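Side-chain contacts in glutathione S-transferase (Acinetobacter baumannii, PDB 4MP4), which probably catalyses the conjugation of glutathione to electrophilic substrates: residues A[63-67]-A[68-72]; A[98-101]-A[102-106]; A[171-174]-A[175-178]; A[202-205]-A[206-210]. All coordinates share one frame; numbering follows the deposited sequence.

Contact 1. Residues A[63-67]-A[68-72]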
loop_
_atom_site.group_PDB
_atom_site.type_symbol
_atom_site.label_atom_id
_atom_site.label_comp_id
_atom_site.label_asym_id
_atom_site.label_seq_id
_atom_site.Cartn_x
_atom_site.Cartn_y
_atom_site.Cartn_z
ATOM N N VAL A 63 14.517 -3.973 1.622
ATOM C CA VAL A 63 15.092 -3.286 0.498
ATOM C C VAL A 63 15.601 -4.359 -0.429
ATOM O O VAL A 63 16.193 -5.343 0.025
ATOM C CB VAL A 63 16.254 -2.390 0.921
ATOM C CG1 VAL A 63 16.891 -1.752 -0.298
ATOM C CG2 VAL A 63 15.755 -1.327 1.858
ATOM N N LEU A 64 15.332 -4.196 -1.720
ATOM C CA LEU A 64 15.865 -5.110 -2.715
ATOM C C LEU A 64 16.870 -4.374 -3.571
ATOM O O LEU A 64 16.543 -3.362 -4.193
ATOM C CB LEU A 64 14.759 -5.664 -3.604
ATOM C CG LEU A 64 15.266 -6.653 -4.651
ATOM C CD1 LEU A 64 15.680 -7.968 -3.981
ATOM C CD2 LEU A 64 14.234 -6.891 -5.745
ATOM N N GLU A 65 18.098 -4.871 -3.600
ATOM C CA GLU A 65 19.077 -4.323 -4.526
ATOM C C GLU A 65 19.176 -5.256 -5.712
ATOM O O GLU A 65 19.259 -6.479 -5.560
ATOM C CB GLU A 65 20.425 -4.072 -3.849
ATOM C CG GLU A 65 20.277 -3.150 -2.629
ATOM C CD GLU A 65 21.604 -2.691 -2.025
ATOM O OE1 GLU A 65 22.654 -3.299 -2.365
ATOM O OE2 GLU A 65 21.582 -1.723 -1.208
ATOM N N HIS A 66 19.086 -4.662 -6.894
ATOM C CA HIS A 66 19.233 -5.371 -8.148
ATOM C C HIS A 66 20.252 -4.584 -8.947
ATOM O O HIS A 66 19.939 -3.519 -9.482
ATOM C CB HIS A 66 17.909 -5.436 -8.903
ATOM C CG HIS A 66 18.027 -6.030 -10.274
ATOM N ND1 HIS A 66 17.281 -5.581 -11.345
ATOM C CD2 HIS A 66 18.798 -7.036 -10.748
ATOM C CE1 HIS A 66 17.589 -6.290 -12.419
ATOM N NE2 HIS A 66 18.503 -7.181 -12.081
ATOM N N ASN A 67 21.475 -5.103 -9.000
ATOM C CA ASN A 67 22.597 -4.392 -9.604
ATOM C C ASN A 67 22.740 -2.990 -9.008
ATOM O O ASN A 67 22.929 -2.840 -7.798
ATOM C CB ASN A 67 22.478 -4.371 -11.135
ATOM C CG ASN A 67 22.414 -5.782 -11.737
ATOM O OD1 ASN A 67 22.997 -6.727 -11.200
ATOM N ND2 ASN A 67 21.703 -5.927 -12.849
ATOM N N ASP A 68 22.617 -1.963 -9.840
ATOM C CA ASP A 68 22.822 -0.600 -9.365
ATOM C C ASP A 68 21.547 0.068 -8.856
ATOM O O ASP A 68 21.525 1.278 -8.609
ATOM C CB ASP A 68 23.442 0.258 -10.462
ATOM C CG ASP A 68 24.356 1.318 -9.903
ATOM O OD1 ASP A 68 24.630 1.252 -8.683
ATOM O OD2 ASP A 68 24.805 2.199 -10.673
ATOM N N PHE A 69 20.496 -0.726 -8.685
ATOM C CA PHE A 69 19.178 -0.194 -8.379
ATOM C C PHE A 69 18.698 -0.766 -7.064
ATOM O O PHE A 69 18.685 -1.977 -6.890
ATOM C CB PHE A 69 18.213 -0.555 -9.509
ATOM C CG PHE A 69 16.826 -0.053 -9.308
ATOM C CD1 PHE A 69 16.570 1.307 -9.253
ATOM C CD2 PHE A 69 15.770 -0.936 -9.194
ATOM C CE1 PHE A 69 15.281 1.776 -9.073
ATOM C CE2 PHE A 69 14.489 -0.477 -9.014
ATOM C CZ PHE A 69 14.242 0.885 -8.955
ATOM N N ALA A 70 18.332 0.112 -6.136
ATOM C CA ALA A 70 17.855 -0.294 -4.822
ATOM C C ALA A 70 16.407 0.179 -4.649
ATOM O O ALA A 70 16.056 1.304 -5.034
ATOM C CB ALA A 70 18.750 0.272 -3.724
ATOM N N LEU A 71 15.568 -0.684 -4.076
ATOM C CA LEU A 71 14.126 -0.460 -4.079
ATOM C C LEU A 71 13.482 -0.938 -2.767
ATOM O O LEU A 71 13.823 -2.009 -2.271
ATOM C CB LEU A 71 13.517 -1.179 -5.283
ATOM C CG LEU A 71 11.994 -1.160 -5.433
ATOM C CD1 LEU A 71 11.459 0.248 -5.755
ATOM C CD2 LEU A 71 11.578 -2.163 -6.481
ATOM N N SER A 72 12.581 -0.145 -2.190
ATOM C CA SER A 72 11.893 -0.559 -0.976
ATOM C C SER A 72 10.373 -0.633 -1.188
ATOM O O SER A 72 9.906 -0.429 -2.310
ATOM C CB SER A 72 12.224 0.375 0.180
ATOM O OG SER A 72 11.821 1.698 -0.110
#
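His66 N donates to Phe69 O at 2.7 Å with an almost linear N-H...O angle of 176°, and the same oxygen receives a second, softer approach from Glu65 CA at 3.4 Å. The return bond of this pair, which closes the turn through Asn67 and Asp68, is less direct: Phe69 N lies 3.0 Å from His66 O but stands above the carbonyl plane. Two residues further along each strand, at the next hydrogen-bonded pair, Leu64 N reaches Leu71 O at 2.7 Å in the carbonyl plane. Between these two pairs Glu65 faces Ala70 as a non-hydrogen-bonded pair, and there Glu65 CG rests 3.9 Å from Ala70 CB. It gets there because CG stands anti to the carbonyl carbon (chi1 -56°), and the extended remainder carries the carboxylate past the methyl group, toward a weak hydrogen bond with Tyr11. Val63 CG1 meets the same methyl more distantly, 4.4 Å from Ala70 CB. The other face carries Leu64, His66, Phe69 and Leu71 and is covered by helix 74-84: Ile77 packs on both leucines, while Tyr80 hydrogen-bonds His66 ND1 and meets the Phe69 ring. With antiparallel strands at 160° and a type II' turn from His66 to Phe69, this is a beta hairpin with a two-residue loop, the closing pair of strands in the thioredoxin-like domain of glutathione transferases.

Contact 2. Residues A[98-101]-A[102-106]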
loop_
_atom_site.group_PDB
_atom_site.type_symbol
_atom_site.label_atom_id
_atom_site.label_comp_id
_atom_site.label_asym_id
_atom_site.label_seq_id
_atom_site.Cartn_x
_atom_site.Cartn_y
_atom_site.Cartn_z
ATOM N N ARG A 98 -6.417 -10.675 -10.506
ATOM C CA ARG A 98 -5.193 -9.938 -10.169
ATOM C C ARG A 98 -5.477 -8.614 -9.456
ATOM O O ARG A 98 -4.785 -8.245 -8.498
ATOM C CB ARG A 98 -4.343 -9.674 -11.408
ATOM C CG ARG A 98 -3.091 -8.826 -11.144
ATOM C CD ARG A 98 -2.468 -8.401 -12.458
ATOM N NE ARG A 98 -2.542 -9.538 -13.353
ATOM C CZ ARG A 98 -3.081 -9.533 -14.561
ATOM N NH1 ARG A 98 -3.567 -8.417 -15.089
ATOM N NH2 ARG A 98 -3.097 -10.661 -15.245
ATOM N N ALA A 99 -6.490 -7.905 -9.928
ATOM C CA ALA A 99 -6.915 -6.670 -9.289
ATOM C C ALA A 99 -7.404 -6.985 -7.878
ATOM O O ALA A 99 -7.000 -6.326 -6.910
ATOM C CB ALA A 99 -7.990 -5.973 -10.109
ATOM N N ARG A 100 -8.239 -8.015 -7.758
ATOM C CA ARG A 100 -8.727 -8.442 -6.444
ATOM C C ARG A 100 -7.536 -8.820 -5.547
ATOM O O ARG A 100 -7.474 -8.424 -4.375
ATOM C CB ARG A 100 -9.748 -9.590 -6.564
ATOM C CG ARG A 100 -10.311 -10.114 -5.226
ATOM C CD ARG A 100 -11.416 -9.215 -4.595
ATOM N NE ARG A 100 -12.664 -9.231 -5.356
ATOM C CZ ARG A 100 -13.190 -8.174 -5.975
ATOM N NH1 ARG A 100 -14.335 -8.291 -6.653
ATOM N NH2 ARG A 100 -12.580 -6.997 -5.921
ATOM N N ALA A 101 -6.575 -9.552 -6.102
ATOM C CA ALA A 101 -5.369 -9.877 -5.344
ATOM C C ALA A 101 -4.618 -8.624 -4.853
ATOM O O ALA A 101 -4.235 -8.547 -3.686
ATOM C CB ALA A 101 -4.443 -10.802 -6.137
ATOM N N ARG A 102 -4.422 -7.643 -5.732
ATOM C CA ARG A 102 -3.795 -6.382 -5.324
ATOM C C ARG A 102 -4.616 -5.668 -4.264
ATOM O O ARG A 102 -4.073 -5.012 -3.384
ATOM C CB ARG A 102 -3.579 -5.461 -6.525
ATOM C CG ARG A 102 -2.449 -5.919 -7.448
ATOM C CD ARG A 102 -2.168 -4.891 -8.526
ATOM N NE ARG A 102 -1.132 -5.347 -9.444
ATOM C CZ ARG A 102 -1.308 -5.528 -10.747
ATOM N NH1 ARG A 102 -2.479 -5.269 -11.312
ATOM N NH2 ARG A 102 -0.302 -5.946 -11.495
ATOM N N GLN A 103 -5.934 -5.811 -4.336
ATOM C CA GLN A 103 -6.800 -5.172 -3.359
ATOM C C GLN A 103 -6.649 -5.768 -1.949
ATOM O O GLN A 103 -6.503 -5.032 -0.960
ATOM C CB GLN A 103 -8.243 -5.221 -3.828
ATOM C CG GLN A 103 -9.273 -4.995 -2.744
ATOM C CD GLN A 103 -10.664 -5.364 -3.236
ATOM O OE1 GLN A 103 -10.971 -5.199 -4.407
ATOM N NE2 GLN A 103 -11.495 -5.881 -2.352
ATOM N N ILE A 104 -6.690 -7.095 -1.869
ATOM C CA ILE A 104 -6.506 -7.804 -0.606
ATOM C C ILE A 104 -5.126 -7.515 -0.001
ATOM O O ILE A 104 -5.010 -7.223 1.196
ATOM C CB ILE A 104 -6.747 -9.331 -0.768
ATOM C CG1 ILE A 104 -8.148 -9.573 -1.323
ATOM C CG2 ILE A 104 -6.571 -10.042 0.550
ATOM C CD1 ILE A 104 -9.280 -8.790 -0.548
ATOM N N GLN A 105 -4.097 -7.567 -0.842
ATOM C CA GLN A 105 -2.744 -7.156 -0.470
ATOM C C GLN A 105 -2.661 -5.710 0.077
ATOM O O GLN A 105 -1.968 -5.459 1.067
ATOM C CB GLN A 105 -1.808 -7.307 -1.668
ATOM C CG GLN A 105 -0.356 -7.064 -1.354
ATOM C CD GLN A 105 0.534 -7.284 -2.563
ATOM O OE1 GLN A 105 0.536 -6.488 -3.500
ATOM N NE2 GLN A 105 1.291 -8.369 -2.551
ATOM N N ALA A 106 -3.341 -4.767 -0.565
ATOM C CA ALA A 106 -3.254 -3.390 -0.118
ATOM C C ALA A 106 -3.943 -3.260 1.233
ATOM O O ALA A 106 -3.461 -2.590 2.160
ATOM C CB ALA A 106 -3.849 -2.444 -1.144
#
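Arg98 CD lies over one face of the Arg102 guanidinium, 3.3 Å from Arg102 NH1, with Arg98 CG 3.6 Å from that same NH1. The two side chains run side by side in the same direction, yet their guanidinium planes are turned 59° apart, so methylene groups rather than a second flat group cover the face. Arg102 gets its reach from an extended chain from CG to NE, whereas Arg98 bends at chi3 (-41°). A second pair lies along the same helix: Arg100 NH2 approaches Gln103 OE1 at 2.8 Å, near the guanidinium plane, but an angle of 128° at the hydrogen makes the bond weak. Both pairs follow the helical repeat, i to i+4 and i to i+3, on helix 95-110 of the all-helical C-terminal domain, and the backbone bond from Arg102 N to Arg98 O (2.9 Å) sets the spacing of the first. Further out, Glu83 of the second subunit forms salt bridges with both Arg98 and Arg102, so the adjacent cations gather round one carboxylate at the dimer interface. Glu79 of the same chain bridges Arg102 NE. Arg100 NH2 hydrogen-bonds Ala70 O of the second subunit, and Gln103 OE1 accepts, at best weakly, from Ser72 N of the second subunit.

Contact 3. Residues A[171-174]-A[175-178]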
loop_
_atom_site.group_PDB
_atom_site.type_symbol
_atom_site.label_atom_id
_atom_site.label_comp_id
_atom_site.label_asym_id
_atom_site.label_seq_id
_atom_site.Cartn_x
_atom_site.Cartn_y
_atom_site.Cartn_z
ATOM N N ALA A 171 -2.220 -15.836 5.221
ATOM C CA ALA A 171 -1.839 -16.811 6.239
ATOM C C ALA A 171 -1.055 -16.164 7.377
ATOM O O ALA A 171 -1.335 -16.428 8.540
ATOM C CB ALA A 171 -1.049 -17.969 5.641
ATOM N N LEU A 172 -0.073 -15.328 7.045
ATOM C CA LEU A 172 0.725 -14.693 8.089
ATOM C C LEU A 172 -0.188 -13.849 8.979
ATOM O O LEU A 172 -0.076 -13.878 10.202
ATOM C CB LEU A 172 1.892 -13.873 7.521
ATOM C CG LEU A 172 2.719 -13.168 8.606
ATOM C CD1 LEU A 172 4.197 -13.087 8.203
ATOM C CD2 LEU A 172 2.141 -11.750 9.001
ATOM N N MET A 173 -1.096 -13.114 8.351
ATOM C CA MET A 173 -2.066 -12.294 9.076
ATOM C C MET A 173 -2.884 -13.148 10.015
ATOM O O MET A 173 -3.047 -12.798 11.183
ATOM C CB MET A 173 -2.990 -11.550 8.111
ATOM C CG MET A 173 -3.815 -10.472 8.777
ATOM S SD MET A 173 -2.869 -9.139 9.582
ATOM C CE MET A 173 -2.514 -8.031 8.228
ATOM N N LEU A 174 -3.389 -14.271 9.515
ATOM C CA LEU A 174 -4.179 -15.173 10.353
ATOM C C LEU A 174 -3.340 -15.789 11.484
ATOM O O LEU A 174 -3.837 -16.010 12.589
ATOM C CB LEU A 174 -4.838 -16.264 9.505
ATOM C CG LEU A 174 -6.007 -15.857 8.606
ATOM C CD1 LEU A 174 -6.302 -16.949 7.587
ATOM C CD2 LEU A 174 -7.225 -15.607 9.453
ATOM N N GLN A 175 -2.062 -16.034 11.198
ATOM C CA GLN A 175 -1.150 -16.643 12.144
ATOM C C GLN A 175 -0.911 -15.752 13.355
ATOM O O GLN A 175 -0.627 -16.250 14.445
ATOM C CB GLN A 175 0.176 -17.011 11.466
ATOM C CG GLN A 175 0.153 -18.370 10.721
ATOM C CD GLN A 175 0.147 -19.576 11.666
ATOM O OE1 GLN A 175 -0.653 -19.651 12.597
ATOM N NE2 GLN A 175 1.049 -20.514 11.430
ATOM N N ARG A 176 -1.043 -14.443 13.165
ATOM C CA ARG A 176 -0.925 -13.488 14.261
ATOM C C ARG A 176 -1.953 -13.823 15.326
ATOM O O ARG A 176 -1.725 -13.639 16.516
ATOM C CB ARG A 176 -1.146 -12.040 13.769
ATOM C CG ARG A 176 -0.207 -11.618 12.672
ATOM C CD ARG A 176 -0.557 -10.248 12.074
ATOM N NE ARG A 176 0.274 -9.251 12.718
ATOM C CZ ARG A 176 1.192 -8.523 12.108
ATOM N NH1 ARG A 176 1.363 -8.624 10.807
ATOM N NH2 ARG A 176 1.911 -7.668 12.811
ATOM N N LEU A 177 -3.087 -14.342 14.886
ATOM C CA LEU A 177 -4.168 -14.687 15.789
ATOM C C LEU A 177 -4.033 -16.124 16.280
ATOM O O LEU A 177 -4.143 -16.411 17.476
ATOM C CB LEU A 177 -5.491 -14.509 15.060
ATOM C CG LEU A 177 -5.934 -13.066 14.854
ATOM C CD1 LEU A 177 -7.088 -13.011 13.863
ATOM C CD2 LEU A 177 -6.341 -12.466 16.203
ATOM N N ILE A 178 -3.795 -17.027 15.343
ATOM C CA ILE A 178 -3.720 -18.447 15.645
ATOM C C ILE A 178 -2.605 -18.757 16.646
ATOM O O ILE A 178 -2.836 -19.396 17.676
ATOM C CB ILE A 178 -3.524 -19.261 14.358
ATOM C CG1 ILE A 178 -4.762 -19.103 13.458
ATOM C CG2 ILE A 178 -3.268 -20.715 14.687
ATOM C CD1 ILE A 178 -4.526 -19.420 12.008
#
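Met173 SD meets Arg176 CD at 3.6 Å, and from the neighbouring position Leu172 CD2 comes within 3.7 Å of Arg176 NH1; both side chains cross obliquely to the arginine. Here the packing is dense. Arg176 CG lies 3.4 Å from Leu172 O, placed there because it stands anti to its own carbonyl carbon (chi1 -57°), and the chain then bends at chi3 (97°) to bring the guanidinium past the methionine and leucine ends. That charged group is buried, and its NE is satisfied by the carbonyl of Arg119, with a weak bond from NH2 to Arg116 O. Helix 165-178, which carries all of this, runs through the interior of the C-terminal helical domain of the glutathione transferase fold: Met173 and Leu177 touch helices 113-118 and 135-151, and Leu172 touches helix 186-196. Toward its last turn the arrangement slackens. Arg176 N is shared between Leu172 O at 3.2 Å and Met173 O, and Leu177 N lies 4.0 Å from Met173 O, bonding instead to Leu174 O at 2.9 Å from above its carbonyl plane. Leu174 O also accepts from Ile178 N, which lies in that plane. Ile178, partly exposed, offers the looser apolar touch: its CD1 stands 4.0 Å from Leu174 CB, and it also touches Ala192 and Val184.

Contact 4. Residues A[202-205]-A[206-210]. With SO4 (sulfate ion), chain D.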
loop_
_atom_site.group_PDB
_atom_site.type_symbol
_atom_site.label_atom_id
_atom_site.label_comp_id
_atom_site.label_asym_id
_atom_site.label_seq_id
_atom_site.Cartn_x
_atom_site.Cartn_y
_atom_site.Cartn_z
ATOM N N GLN A 202 8.382 -22.451 4.456
ATOM C CA GLN A 202 9.189 -23.337 5.274
ATOM C C GLN A 202 10.664 -22.910 5.205
ATOM O O GLN A 202 11.375 -22.953 6.202
ATOM C CB GLN A 202 8.967 -24.765 4.777
ATOM C CG GLN A 202 8.884 -25.868 5.829
ATOM C CD GLN A 202 7.952 -25.585 6.995
ATOM O OE1 GLN A 202 8.316 -25.846 8.136
ATOM N NE2 GLN A 202 6.755 -25.072 6.722
ATOM N N LYS A 203 11.112 -22.445 4.041
ATOM C CA LYS A 203 12.514 -22.013 3.885
ATOM C C LYS A 203 12.828 -20.733 4.672
ATOM O O LYS A 203 13.926 -20.595 5.209
ATOM C CB LYS A 203 12.912 -21.879 2.404
ATOM C CG LYS A 203 13.321 -23.210 1.767
ATOM C CD LYS A 203 13.339 -23.193 0.227
ATOM C CE LYS A 203 14.622 -22.598 -0.350
ATOM N NZ LYS A 203 15.883 -23.318 0.052
ATOM N N TRP A 204 11.862 -19.815 4.728
ATOM C CA TRP A 204 11.935 -18.658 5.622
ATOM C C TRP A 204 12.102 -19.083 7.088
ATOM O O TRP A 204 13.021 -18.617 7.773
ATOM C CB TRP A 204 10.680 -17.772 5.480
ATOM C CG TRP A 204 10.700 -16.487 6.304
ATOM C CD1 TRP A 204 9.939 -16.203 7.404
ATOM C CD2 TRP A 204 11.509 -15.322 6.076
ATOM N NE1 TRP A 204 10.212 -14.936 7.866
ATOM C CE2 TRP A 204 11.177 -14.371 7.072
ATOM C CE3 TRP A 204 12.483 -14.987 5.123
ATOM C CZ2 TRP A 204 11.780 -13.113 7.153
ATOM C CZ3 TRP A 204 13.092 -13.735 5.202
ATOM C CH2 TRP A 204 12.734 -12.810 6.213
ATOM N N LEU A 205 11.218 -19.965 7.554
ATOM C CA LEU A 205 11.198 -20.378 8.958
ATOM C C LEU A 205 12.501 -21.028 9.407
ATOM O O LEU A 205 12.938 -20.844 10.541
ATOM C CB LEU A 205 10.013 -21.306 9.234
ATOM C CG LEU A 205 8.670 -20.740 8.756
ATOM C CD1 LEU A 205 7.536 -21.669 9.135
ATOM C CD2 LEU A 205 8.433 -19.346 9.320
ATOM N N ALA A 206 13.132 -21.773 8.511
ATOM C CA ALA A 206 14.409 -22.409 8.833
ATOM C C ALA A 206 15.519 -21.359 8.833
ATOM O O ALA A 206 16.415 -21.382 9.689
ATOM C CB ALA A 206 14.718 -23.513 7.832
ATOM N N LEU A 207 15.439 -20.437 7.869
ATOM C CA LEU A 207 16.465 -19.416 7.674
ATOM C C LEU A 207 16.558 -18.551 8.910
ATOM O O LEU A 207 17.643 -18.213 9.346
ATOM C CB LEU A 207 16.184 -18.554 6.431
ATOM C CG LEU A 207 17.085 -17.328 6.218
ATOM C CD1 LEU A 207 18.507 -17.723 5.955
ATOM C CD2 LEU A 207 16.583 -16.442 5.080
ATOM N N ARG A 208 15.414 -18.231 9.495
ATOM C CA ARG A 208 15.396 -17.420 10.708
ATOM C C ARG A 208 16.325 -17.972 11.791
ATOM O O ARG A 208 17.127 -17.231 12.338
ATOM C CB ARG A 208 13.986 -17.284 11.251
ATOM C CG ARG A 208 13.024 -16.521 10.369
ATOM C CD ARG A 208 11.908 -15.929 11.218
ATOM N NE ARG A 208 11.889 -16.547 12.544
ATOM C CZ ARG A 208 12.056 -15.895 13.689
ATOM N NH1 ARG A 208 12.226 -14.585 13.694
ATOM N NH2 ARG A 208 12.035 -16.557 14.835
ATOM N N HIS A 209 16.227 -19.269 12.079
ATOM C CA HIS A 209 17.028 -19.877 13.137
ATOM C C HIS A 209 18.513 -19.978 12.768
ATOM O O HIS A 209 19.385 -19.673 13.587
ATOM C CB HIS A 209 16.453 -21.255 13.530
ATOM C CG HIS A 209 15.007 -21.209 13.913
ATOM N ND1 HIS A 209 14.559 -20.643 15.093
ATOM C CD2 HIS A 209 13.889 -21.627 13.262
ATOM C CE1 HIS A 209 13.244 -20.729 15.161
ATOM N NE2 HIS A 209 12.814 -21.317 14.054
ATOM N N LYS A 210 18.795 -20.390 11.534
ATOM C CA LYS A 210 20.169 -20.505 11.059
ATOM C C LYS A 210 20.896 -19.153 11.054
ATOM O O LYS A 210 22.052 -19.051 11.491
ATOM C CB LYS A 210 20.201 -21.141 9.668
ATOM C CG LYS A 210 19.522 -22.489 9.608
ATOM C CD LYS A 210 19.907 -23.290 8.368
ATOM C CE LYS A 210 19.151 -22.812 7.137
ATOM N NZ LYS A 210 19.410 -23.672 5.944
HETATM S S SO4 D . 9.412 -21.752 14.575
HETATM O O1 SO4 D . 10.153 -22.371 13.484
HETATM O O2 SO4 D . 8.334 -20.936 13.995
HETATM O O3 SO4 D . 10.285 -20.861 15.351
HETATM O O4 SO4 D . 8.926 -22.815 15.467
HETATM O O HOH W 1 11.320 -19.437 12.413
#
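Arg208 leans back over Trp204 one helical turn earlier, and its chain can be followed atom by atom. CB stands 3.8 Å from Leu205 O, toward the preceding turn. CG, anti to the carbonyl carbon (chi1 -65°), lies 3.3 Å from Trp204 O and also sits over the indole: it is 4.3 Å from the centroid of the Trp204 five-membered ring and only 17° off the ring normal, a CH-pi contact. CD continues past the ring, 3.9 Å from Trp204 NE1. NE then gives its hydrogen to a water at 2.9 Å, which lies at the edge of the guanidinium and in its plane. That water in turn donates to Leu205 O at 2.8 Å, so it ties the arginine to a carbonyl of the preceding turn, and it reaches a sulfate weakly. At the tip, NH1 forms a long, weak ion pair with Glu212. The sulfate, probably from the crystallisation liquor, is held more firmly by His209, whose NE2 donates to sulfate O1 at 2.9 Å with an angle of 164°. Trp204 also meets Phe22 edge-to-face, and its ring meets those of Phe16 and Phe25. Helix 199-215 thus places Trp204 and Leu207 against helix 19-30 of the thioredoxin-like domain and leaves Lys203, His209 and Lys210 exposed, an interdomain contact of the glutathione transferase fold.

Contact 3 is the buried one, with seven of eight touching residues out of solvent; the other three are only partly buried. Contact 1 is a hairpin in the N-terminal domain, built on backbone bonds, while contacts 2, 3 and 4 are single-helix contacts in the C-terminal domain. Within a chain the centres of contacts 1 and 2 lie about 24 Å apart, but across the dimer the hairpin of one subunit meets helix 95-110 of the other. An arginine appears in each helical contact, but its place decides its partners: carboxylates of both subunits and a carbonyl of the second subunit in contact 2, backbone carbonyls in the interior in contact 3, indole and water near the surface in contact 4.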